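Local coordinates for protein galactose-1-phosphate uridylyltransferase (Pyrobaculum aerophilum str. IM2, PDB 6K9Z) that probably transfers uridylyl groups between UDP-glucose and hexose 1-phosphates such as galactose 1-phosphate, and binds zinc and UDP, at residues Val81-His86 with Thr137-Gln142. The protein carries 1 engineered substitution. Numbering follows the deposited sequence.
Sequences VETPQH and THPFSQ. Engineered in segment 137-142: F140 (natural residue His). With ZN (zinc ion), chain C; UDP (uridine-5'-diphosphate), chain G.
H86 and H138 bring their ND1 atoms within 3.1 Å of each other without a hydrogen bond, because both donate to one zinc ion. ND1 of H86 lies 1.9 Å from the zinc. For ND1 of H138 the distance to the metal is 2.1 Å. The imidazoles stand almost perpendicular, their planes at 83°, and C30 and C33 add two thiolates to complete a Cys2His2 site. The example illustrates how metal ligands are oriented by a second shell acting on the far ring nitrogen. For H138, NE2 donates to the carbonyl O of T83 at 2.7 Å, with the oxygen close to the ring plane and an N-H...O angle of 167°, which, together with the zinc on ND1, fixes the rotation of the ring. NE2 of H86 gives a more bent bond to OG1 of T137, again at 2.7 Å but tilted out of the imidazole plane. T83 is itself held in an ST turn, its OG1 accepting from N of Q85. CG1 of V81, anti to its backbone N (chi1 -169°), reaches the NE2 side of the H138 ring obliquely. In this HIT-clan half-barrel, V81 and F140 form an antiparallel, non-hydrogen-bonded pair between strands 76-81 and 140-146. F140 is engineered; the natural histidine is predicted to carry the UMP intermediate. Its side chain lies on the same sheet face as that of V81, and CE2 of its ring comes to 4.2 Å from O4' of UDP. Beyond V81 the carboxylate of E82 accepts from OG of S141 on the anti side of OE2, at 2.9 Å, while OE1 forms a salt bridge with R126 of strand 121-128. CG of P139 packs on CG2 of T83 at 3.8 Å.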
loop_
_atom_site.group_PDB
_atom_site.type_symbol
_atom_site.label_atom_id
_atom_site.label_comp_id
_atom_site.label_asym_id
_atom_site.label_seq_id
_atom_site.Cartn_x
_atom_site.Cartn_y
_atom_site.Cartn_z
ATOM N N VAL A 81 12.191 -12.190 -18.363
ATOM C CA VAL A 81 13.416 -12.882 -17.895
ATOM C C VAL A 81 14.563 -12.023 -18.390
ATOM O O VAL A 81 14.805 -11.974 -19.616
ATOM C CB VAL A 81 13.495 -14.342 -18.338
ATOM C CG1 VAL A 81 14.618 -15.073 -17.622
ATOM C CG2 VAL A 81 12.185 -15.072 -18.179
ATOM N N GLU A 82 15.265 -11.411 -17.451
ATOM C CA GLU A 82 16.183 -10.280 -17.684
ATOM C C GLU A 82 17.563 -10.710 -18.195
ATOM O O GLU A 82 18.267 -9.837 -18.675
ATOM C CB GLU A 82 16.296 -9.488 -16.400
ATOM C CG GLU A 82 15.018 -8.739 -16.087
ATOM C CD GLU A 82 15.042 -8.124 -14.688
ATOM O OE1 GLU A 82 15.998 -8.447 -13.942
ATOM O OE2 GLU A 82 14.222 -7.216 -14.431
ATOM N N THR A 83 17.921 -11.980 -18.030
ATOM C CA THR A 83 19.253 -12.549 -18.379
ATOM C C THR A 83 19.097 -14.053 -18.348
ATOM O O THR A 83 18.300 -14.552 -17.557
ATOM C CB THR A 83 20.332 -12.121 -17.368
ATOM O OG1 THR A 83 21.527 -12.846 -17.616
ATOM C CG2 THR A 83 19.913 -12.400 -15.928
ATOM N N PRO A 84 19.841 -14.812 -19.177
ATOM C CA PRO A 84 19.890 -16.264 -19.067
ATOM C C PRO A 84 20.647 -16.738 -17.802
ATOM O O PRO A 84 20.459 -17.842 -17.397
ATOM C CB PRO A 84 20.588 -16.668 -20.399
ATOM C CG PRO A 84 21.404 -15.472 -20.820
ATOM C CD PRO A 84 20.650 -14.284 -20.296
ATOM N N GLN A 85 21.441 -15.845 -17.201
ATOM C CA GLN A 85 22.269 -16.195 -16.013
ATOM C C GLN A 85 21.432 -16.126 -14.730
ATOM O O GLN A 85 20.907 -15.046 -14.417
ATOM C CB GLN A 85 23.459 -15.239 -15.902
ATOM C CG GLN A 85 24.509 -15.437 -16.984
ATOM C CD GLN A 85 25.682 -14.503 -16.818
ATOM O OE1 GLN A 85 26.740 -14.691 -17.412
ATOM N NE2 GLN A 85 25.505 -13.480 -15.998
ATOM N N HIS A 86 21.290 -17.265 -14.049
ATOM C CA HIS A 86 20.525 -17.366 -12.778
ATOM C C HIS A 86 21.220 -16.665 -11.604
ATOM O O HIS A 86 20.513 -16.010 -10.822
ATOM C CB HIS A 86 20.255 -18.835 -12.439
ATOM C CG HIS A 86 19.279 -19.016 -11.330
ATOM N ND1 HIS A 86 17.962 -19.344 -11.559
ATOM C CD2 HIS A 86 19.419 -18.914 -9.991
ATOM C CE1 HIS A 86 17.331 -19.443 -10.408
ATOM N NE2 HIS A 86 18.203 -19.182 -9.432
ATOM N N THR A 137 14.799 -16.781 -7.485
ATOM C CA THR A 137 16.091 -16.045 -7.371
ATOM C C THR A 137 16.569 -15.562 -8.757
ATOM O O THR A 137 17.412 -14.633 -8.837
ATOM C CB THR A 137 17.089 -16.905 -6.588
ATOM O OG1 THR A 137 17.199 -18.247 -7.096
ATOM C CG2 THR A 137 16.661 -17.001 -5.134
ATOM N N HIS A 138 16.006 -16.088 -9.842
ATOM C CA HIS A 138 16.396 -15.658 -11.211
ATOM C C HIS A 138 15.934 -14.228 -11.416
ATOM O O HIS A 138 14.791 -13.929 -11.066
ATOM C CB HIS A 138 15.796 -16.624 -12.245
ATOM C CG HIS A 138 16.492 -16.585 -13.569
ATOM N ND1 HIS A 138 17.219 -17.622 -14.057
ATOM C CD2 HIS A 138 16.554 -15.603 -14.478
ATOM C CE1 HIS A 138 17.697 -17.312 -15.253
ATOM N NE2 HIS A 138 17.326 -16.037 -15.533
ATOM N N PRO A 139 16.805 -13.322 -11.944
ATOM C CA PRO A 139 16.430 -11.938 -12.203
ATOM C C PRO A 139 15.267 -11.878 -13.193
ATOM O O PRO A 139 15.373 -12.396 -14.299
ATOM C CB PRO A 139 17.659 -11.312 -12.856
ATOM C CG PRO A 139 18.783 -12.133 -12.329
ATOM C CD PRO A 139 18.223 -13.542 -12.286
ATOM N N PHE A 140 14.200 -11.209 -12.785
ATOM C CA PHE A 140 13.001 -11.031 -13.642
ATOM C C PHE A 140 12.221 -9.808 -13.161
ATOM O O PHE A 140 12.289 -9.396 -11.977
ATOM C CB PHE A 140 12.105 -12.270 -13.683
ATOM C CG PHE A 140 11.288 -12.476 -12.440
ATOM C CD1 PHE A 140 11.845 -13.101 -11.342
ATOM C CD2 PHE A 140 9.989 -12.021 -12.346
ATOM C CE1 PHE A 140 11.116 -13.276 -10.179
ATOM C CE2 PHE A 140 9.257 -12.185 -11.176
ATOM C CZ PHE A 140 9.826 -12.801 -10.095
ATOM N N SER A 141 11.406 -9.332 -14.081
ATOM C CA SER A 141 10.391 -8.284 -13.845
ATOM C C SER A 141 9.053 -8.754 -14.458
ATOM O O SER A 141 9.002 -9.819 -15.042
ATOM C CB SER A 141 10.902 -6.936 -14.356
ATOM O OG SER A 141 11.597 -7.036 -15.575
ATOM N N GLN A 142 8.031 -7.925 -14.370
ATOM C CA GLN A 142 6.668 -8.324 -14.736
ATOM C C GLN A 142 6.054 -7.213 -15.579
ATOM O O GLN A 142 6.340 -6.040 -15.358
ATOM C CB GLN A 142 5.826 -8.650 -13.490
ATOM C CG GLN A 142 6.281 -9.911 -12.731
ATOM C CD GLN A 142 5.274 -10.323 -11.693
ATOM O OE1 GLN A 142 4.127 -10.734 -11.983
ATOM N NE2 GLN A 142 5.705 -10.225 -10.460
HETATM ZN ZN ZN C . 17.096 -19.585 -13.273
HETATM N N1 UDP G . 5.939 -17.441 -12.294
HETATM C C2 UDP G . 5.733 -18.047 -13.541
HETATM N N3 UDP G . 6.006 -19.333 -13.733
HETATM C C4 UDP G . 6.440 -20.060 -12.725
HETATM C C5 UDP G . 6.632 -19.527 -11.481
HETATM C C6 UDP G . 6.355 -18.195 -11.299
HETATM O O2 UDP G . 5.347 -17.451 -14.504
HETATM O O4 UDP G . 6.697 -21.237 -12.901
HETATM C "C1'" UDP G . 5.611 -16.061 -11.997
HETATM C "C2'" UDP G . 4.516 -16.238 -10.945
HETATM O "O2'" UDP G . 3.289 -16.812 -11.340
HETATM C "C3'" UDP G . 4.333 -14.851 -10.413
HETATM C "C4'" UDP G . 5.713 -14.354 -10.401
HETATM O "O4'" UDP G . 6.476 -15.282 -11.184
HETATM O "O3'" UDP G . 3.493 -14.039 -11.161
HETATM C "C5'" UDP G . 5.876 -14.332 -8.892
HETATM O "O5'" UDP G . 4.970 -13.388 -8.263
HETATM P PA UDP G . 3.353 -13.400 -7.933
HETATM O O1A UDP G . 2.822 -14.766 -7.556
HETATM O O2A UDP G . 3.239 -12.525 -6.726
HETATM O O3A UDP G . 2.632 -12.743 -9.241
HETATM P PB UDP G . 1.179 -12.694 -9.794
HETATM O O1B UDP G . 0.962 -14.060 -10.016
HETATM O O2B UDP G . 1.171 -11.853 -11.000
HETATM O O3B UDP G . 0.340 -12.224 -8.757
#